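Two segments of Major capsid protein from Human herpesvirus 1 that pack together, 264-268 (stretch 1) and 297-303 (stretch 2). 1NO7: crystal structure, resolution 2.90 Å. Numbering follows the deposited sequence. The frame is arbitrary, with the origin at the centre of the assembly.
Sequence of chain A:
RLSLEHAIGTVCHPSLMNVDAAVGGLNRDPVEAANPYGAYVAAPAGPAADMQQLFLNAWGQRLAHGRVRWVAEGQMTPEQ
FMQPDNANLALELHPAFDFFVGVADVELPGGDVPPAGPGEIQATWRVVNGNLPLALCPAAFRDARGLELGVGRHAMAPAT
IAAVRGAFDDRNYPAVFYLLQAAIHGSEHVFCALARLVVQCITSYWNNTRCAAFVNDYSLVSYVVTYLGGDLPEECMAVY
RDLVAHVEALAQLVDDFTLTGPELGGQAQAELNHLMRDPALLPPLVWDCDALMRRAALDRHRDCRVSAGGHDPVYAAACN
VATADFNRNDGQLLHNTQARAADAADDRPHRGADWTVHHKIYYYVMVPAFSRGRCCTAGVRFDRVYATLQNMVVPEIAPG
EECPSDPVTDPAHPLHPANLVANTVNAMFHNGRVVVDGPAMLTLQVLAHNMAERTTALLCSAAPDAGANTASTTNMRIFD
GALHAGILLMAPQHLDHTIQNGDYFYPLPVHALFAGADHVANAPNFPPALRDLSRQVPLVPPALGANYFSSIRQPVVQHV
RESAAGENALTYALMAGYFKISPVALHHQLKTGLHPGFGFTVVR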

# COMPACT_ATOMS: atom_id res chain seq x y z
N LEU A 264 22.96 -19.00 0.40
CA LEU A 264 23.84 -18.11 -0.35
C LEU A 264 23.78 -16.66 0.14
O LEU A 264 22.70 -16.09 0.29
CB LEU A 264 23.47 -18.19 -1.84
CG LEU A 264 24.46 -17.74 -2.93
CD1 LEU A 264 23.92 -18.15 -4.29
CD2 LEU A 264 24.66 -16.23 -2.87
N GLY A 265 24.95 -16.08 0.39
CA GLY A 265 25.03 -14.69 0.83
C GLY A 265 24.24 -14.30 2.07
O GLY A 265 23.68 -13.20 2.11
N GLY A 266 24.20 -15.17 3.07
CA GLY A 266 23.47 -14.86 4.29
C GLY A 266 21.99 -14.65 4.05
O GLY A 266 21.26 -14.21 4.94
N GLN A 267 21.54 -14.97 2.83
CA GLN A 267 20.14 -14.83 2.45
C GLN A 267 19.61 -16.17 1.92
O GLN A 267 20.13 -16.71 0.95
CB GLN A 267 19.99 -13.74 1.37
CG GLN A 267 20.25 -12.30 1.84
CD GLN A 267 19.98 -11.24 0.76
OE1 GLN A 267 18.92 -11.25 0.13
NE2 GLN A 267 20.93 -10.34 0.55
N ALA A 268 18.56 -16.70 2.56
CA ALA A 268 17.96 -17.97 2.15
C ALA A 268 17.74 -17.98 0.66
O ALA A 268 17.70 -16.93 0.01
CB ALA A 268 16.63 -18.19 2.88
N ALA A 297 19.13 -4.78 8.26
CA ALA A 297 19.91 -5.92 8.75
C ALA A 297 20.29 -6.89 7.62
O ALA A 297 20.01 -8.10 7.68
CB ALA A 297 19.12 -6.66 9.83
N LEU A 298 20.92 -6.34 6.58
CA LEU A 298 21.35 -7.14 5.44
C LEU A 298 22.83 -6.89 5.18
O LEU A 298 23.33 -5.77 5.39
CB LEU A 298 20.53 -6.77 4.19
CG LEU A 298 19.08 -7.27 4.06
CD1 LEU A 298 18.48 -6.75 2.73
CD2 LEU A 298 19.04 -8.80 4.11
N ASP A 299 23.53 -7.94 4.73
CA ASP A 299 24.97 -7.87 4.44
C ASP A 299 25.37 -6.64 3.61
O ASP A 299 24.58 -6.13 2.80
CB ASP A 299 25.40 -9.14 3.70
CG ASP A 299 25.15 -10.41 4.50
OD1 ASP A 299 25.76 -10.56 5.58
OD2 ASP A 299 24.33 -11.24 4.06
N ARG A 300 26.59 -6.16 3.84
CA ARG A 300 27.09 -4.99 3.14
C ARG A 300 26.89 -5.09 1.62
O ARG A 300 26.51 -4.12 0.97
CB ARG A 300 28.57 -4.81 3.46
CG ARG A 300 28.85 -4.82 4.95
CD ARG A 300 30.32 -5.08 5.24
NE ARG A 300 30.58 -5.18 6.68
CZ ARG A 300 31.76 -5.50 7.20
NH1 ARG A 300 32.80 -5.75 6.42
NH2 ARG A 300 31.90 -5.57 8.52
N HIS A 301 27.13 -6.28 1.07
CA HIS A 301 27.01 -6.54 -0.36
C HIS A 301 25.62 -6.32 -0.97
O HIS A 301 25.24 -7.02 -1.92
CB HIS A 301 27.46 -7.97 -0.66
CG HIS A 301 26.51 -9.02 -0.17
ND1 HIS A 301 25.19 -9.06 -0.55
CD2 HIS A 301 26.69 -10.07 0.67
CE1 HIS A 301 24.59 -10.08 0.03
NE2 HIS A 301 25.48 -10.71 0.78
N ARG A 302 24.87 -5.37 -0.45
CA ARG A 302 23.58 -5.05 -0.93
C ARG A 302 23.75 -3.57 -1.03
O ARG A 302 23.47 -2.91 -2.04
CB ARG A 302 22.46 -5.51 0.01
CG ARG A 302 21.19 -5.99 -0.65
CD ARG A 302 21.35 -7.07 -1.68
NE ARG A 302 20.09 -7.27 -2.37
CZ ARG A 302 19.09 -7.99 -1.88
NH1 ARG A 302 19.22 -8.61 -0.71
NH2 ARG A 302 17.96 -8.09 -2.57
N ASP A 303 24.18 -3.05 0.12
CA ASP A 303 24.38 -1.64 0.37
C ASP A 303 23.00 -1.02 0.34
O ASP A 303 22.57 -0.48 -0.68
CB ASP A 303 25.26 -0.97 -0.68
CG ASP A 303 25.56 0.47 -0.31
OD1 ASP A 303 24.60 1.24 -0.13
OD2 ASP A 303 26.75 0.84 -0.19

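This is a small, mostly polar contact between two irregular segments of one chain, in which a glutamine reaches from one loop into a group of side chains on the other and two weak hydrogen bonds supply the specific links. About 239 Å² is buried in all, counting both sides, and the touching residues lie at least 31 positions apart in sequence. The backbones do not pair: even the nearest CA atoms, those of Gly266 and Asp299, are 7.2 Å apart, so side chains must bridge the gap.

Gly265 and Gly266 both have positive phi, a region that glycine enters more easily than other residues. Within this turn, the amide N of Gln267 lies 3.0 Å from Leu264 O in a backbone hydrogen bond, although the position of that nitrogen is less certain. The absence of a side chain at Gly266 also matters to the packing: a CB there would point toward the other stretch and sit 2.5 Å from Asp299 OD2, a clash. As it is, Gly266 CA approaches Asp299 OD2 to 3.7 Å.

Gly265 turns its carbonyl toward the second stretch. His301 NE2 donates a weak hydrogen bond to Gly265 O over 3.3 Å, with the oxygen at the edge of the imidazole, near its plane, where a ring N-H can point. The same Gly265 O lies 2.8 Å from Asp299 OD2, but both atoms are acceptors, so this close approach is not a hydrogen bond.

Gln267 is buried and contributes the largest covered area of any residue here. Its CB points toward the other stretch, and its m, t conformation for chi1 and chi2 extends the chain so that the amide arrives among Leu298, His301 and Arg302. Arg302 NH1 donates a weak hydrogen bond to Gln267 OE1 at 2.8 Å; the angle at the hydrogen, 116°, is far from linear. A guanidinium is rich in donors and a glutamine amide offers a carbonyl acceptor, so the two groups are chemically suited. The other end of the amide is less well matched, since Gln267 NE2 lies 2.7 Å from Arg302 NH1 and both are donors.

Van der Waals contacts complete the arrangement. Leu298 has its CB directed sideways, yet the end of its side chain comes nearer, bringing CD2 to 4.2 Å from Gln267 CD. Gln267 NE2 also meets the edge of the His301 ring, 3.7 Å from His301 CE1, so the histidine touches both the glycine carbonyl and the glutamine amide.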